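Local coordinates for protein HTH-type transcriptional regulator mcbR (Escherichia coli UMEA 3718-1, PDB 4P9F) that represses McbA expression by binding its promoter region, preventing colanic acid overproduction and mucoidy, and is important for biofilm formation, at residues 32-37 with 43-48. Sequence-based numbering, arbitrary orientation.
Sequences KNLAEQ and TPVREA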
loop_
_atom_site.group_PDB
_atom_site.type_symbol
_atom_site.label_atom_id
_atom_site.label_comp_id
_atom_site.label_asym_id
_atom_site.label_seq_id
_atom_site.Cartn_x
_atom_site.Cartn_y
_atom_site.Cartn_z
ATOM N N LYS A 32 12.598 21.361 13.654
ATOM C CA LYS A 32 13.697 21.844 14.483
ATOM C C LYS A 32 13.757 21.149 15.862
ATOM O O LYS A 32 14.838 20.783 16.327
ATOM C CB LYS A 32 13.570 23.361 14.667
ATOM C CG LYS A 32 14.654 23.977 15.536
ATOM C CD LYS A 32 16.018 23.911 14.876
ATOM C CE LYS A 32 16.504 25.296 14.469
ATOM N NZ LYS A 32 16.576 26.251 15.619
ATOM N N ASN A 33 12.606 21.003 16.520
ATOM C CA ASN A 33 12.532 20.284 17.804
ATOM C C ASN A 33 13.025 18.865 17.658
ATOM O O ASN A 33 13.748 18.354 18.505
ATOM C CB ASN A 33 11.103 20.225 18.350
ATOM C CG ASN A 33 10.595 21.558 18.866
ATOM O OD1 ASN A 33 11.223 22.592 18.699
ATOM N ND2 ASN A 33 9.424 21.527 19.490
ATOM N N LEU A 34 12.596 18.206 16.593
ATOM C CA LEU A 34 12.970 16.807 16.408
ATOM C C LEU A 34 14.477 16.698 16.146
ATOM O O LEU A 34 15.133 15.817 16.675
ATOM C CB LEU A 34 12.181 16.178 15.256
ATOM C CG LEU A 34 12.429 14.671 15.073
ATOM C CD1 LEU A 34 12.327 13.930 16.408
ATOM C CD2 LEU A 34 11.434 14.088 14.030
ATOM N N ALA A 35 15.013 17.595 15.314
ATOM C CA ALA A 35 16.451 17.596 15.043
ATOM C C ALA A 35 17.240 17.812 16.349
ATOM O O ALA A 35 18.234 17.124 16.622
ATOM C CB ALA A 35 16.799 18.671 14.004
ATOM N N GLU A 36 16.791 18.757 17.170
ATOM C CA GLU A 36 17.448 18.995 18.460
ATOM C C GLU A 36 17.364 17.779 19.387
ATOM O O GLU A 36 18.335 17.420 20.061
ATOM C CB GLU A 36 16.834 20.223 19.150
ATOM C CG GLU A 36 17.211 21.501 18.435
ATOM C CD GLU A 36 16.516 22.728 18.983
ATOM O OE1 GLU A 36 15.595 22.584 19.829
ATOM O OE2 GLU A 36 16.905 23.834 18.551
ATOM N N GLN A 37 16.203 17.142 19.425
ATOM C CA GLN A 37 16.044 15.962 20.250
ATOM C C GLN A 37 16.954 14.812 19.792
ATOM O O GLN A 37 17.432 14.042 20.614
ATOM C CB GLN A 37 14.572 15.513 20.254
ATOM C CG GLN A 37 13.640 16.490 21.000
ATOM C CD GLN A 37 12.169 16.377 20.588
ATOM O OE1 GLN A 37 11.749 15.383 19.987
ATOM N NE2 GLN A 37 11.379 17.412 20.914
ATOM N N THR A 43 18.526 18.576 7.984
ATOM C CA THR A 43 18.371 17.939 6.672
ATOM C C THR A 43 17.820 16.501 6.679
ATOM O O THR A 43 16.805 16.251 6.038
ATOM C CB THR A 43 19.699 17.962 5.900
ATOM O OG1 THR A 43 20.117 19.324 5.748
ATOM C CG2 THR A 43 19.526 17.315 4.539
ATOM N N PRO A 44 18.447 15.564 7.426
ATOM C CA PRO A 44 17.831 14.224 7.356
ATOM C C PRO A 44 16.474 14.139 8.070
ATOM O O PRO A 44 15.632 13.339 7.680
ATOM C CB PRO A 44 18.851 13.317 8.063
ATOM C CG PRO A 44 19.601 14.240 9.013
ATOM C CD PRO A 44 19.664 15.588 8.271
ATOM N N VAL A 45 16.262 14.983 9.071
ATOM C CA VAL A 45 14.993 14.999 9.811
ATOM C C VAL A 45 13.873 15.520 8.920
ATOM O O VAL A 45 12.826 14.878 8.788
ATOM C CB VAL A 45 15.115 15.848 11.088
ATOM C CG1 VAL A 45 13.769 15.904 11.822
ATOM C CG2 VAL A 45 16.204 15.226 11.983
ATOM N N ARG A 46 14.111 16.667 8.270
ATOM C CA ARG A 46 13.126 17.197 7.324
ATOM C C ARG A 46 12.820 16.210 6.185
ATOM O O ARG A 46 11.655 16.031 5.813
ATOM C CB ARG A 46 13.604 18.527 6.732
ATOM C CG ARG A 46 12.548 19.183 5.819
ATOM C CD ARG A 46 13.094 20.399 5.055
ATOM N NE ARG A 46 14.152 20.001 4.133
ATOM C CZ ARG A 46 15.440 20.295 4.294
ATOM N NH1 ARG A 46 15.835 21.034 5.325
ATOM N NH2 ARG A 46 16.332 19.869 3.411
ATOM N N GLU A 47 13.848 15.550 5.642
ATOM C CA GLU A 47 13.605 14.599 4.555
ATOM C C GLU A 47 12.752 13.412 4.995
ATOM O O GLU A 47 11.895 12.926 4.236
ATOM C CB GLU A 47 14.917 14.062 3.958
ATOM C CG GLU A 47 15.729 15.090 3.210
ATOM C CD GLU A 47 17.002 14.504 2.600
ATOM O OE1 GLU A 47 17.380 13.360 2.945
ATOM O OE2 GLU A 47 17.633 15.196 1.777
ATOM N N ALA A 48 12.999 12.928 6.203
ATOM C CA ALA A 48 12.249 11.789 6.729
ATOM C C ALA A 48 10.780 12.165 6.869
ATOM O O ALA A 48 9.892 11.413 6.469
ATOM C CB ALA A 48 12.829 11.337 8.083
#
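V45 inserts its forked side chain between L34 and A35, and all the packing between helix segments 32-37 and 43-48 passes through this one valine. The evidence is its two methyl groups, each of which has its own partner. CG1 faces the leucine, 3.7 Å from L34 CD2 and 3.8 Å from L34 CB, so it lies along the stem of that side chain as well as against one terminal methyl. CG2 rests on the alanine, 3.9 Å from A35 CA and 4.0 Å from A35 CB. The small A35 lets the valine come right up to the helix backbone, and the 6.0 Å between A35 CA and V45 CA is the nearest CA approach of the two segments. V45 holds CG1 trans to its own N (chi1 178°), which leaves CG2 next to that nitrogen and spreads the fork over both neighbours. L34 carries CG opposite its backbone N (chi1 -175°), which brings CG to 3.7 Å from V45 CG1, and chi2 (48°) then turns CD2 onto the same methyl.

Polar interactions play no part across the interface: no hydrogen bond or salt bridge joins the segments, and just 126 Å² is buried. Within its own helix, K32 NZ faces E36 OE2 at 3.8 Å, a long ion pair one turn apart on an exposed surface.

The contact joins the two helices of the helix-turn-helix motif, 31-38 and 42-54, across their short turn; the second is probably the recognition helix, as in GntR-family winged-helix domains, with strands 59-61 and 65-67 as the likely wing. I42 adds to the apolar contact at A35, and T31 touches V45. Helix 6-19 completes the three-helix cluster, with L14 against L34 and V10 against A48, while strand 28-30 leads into helix 31-38.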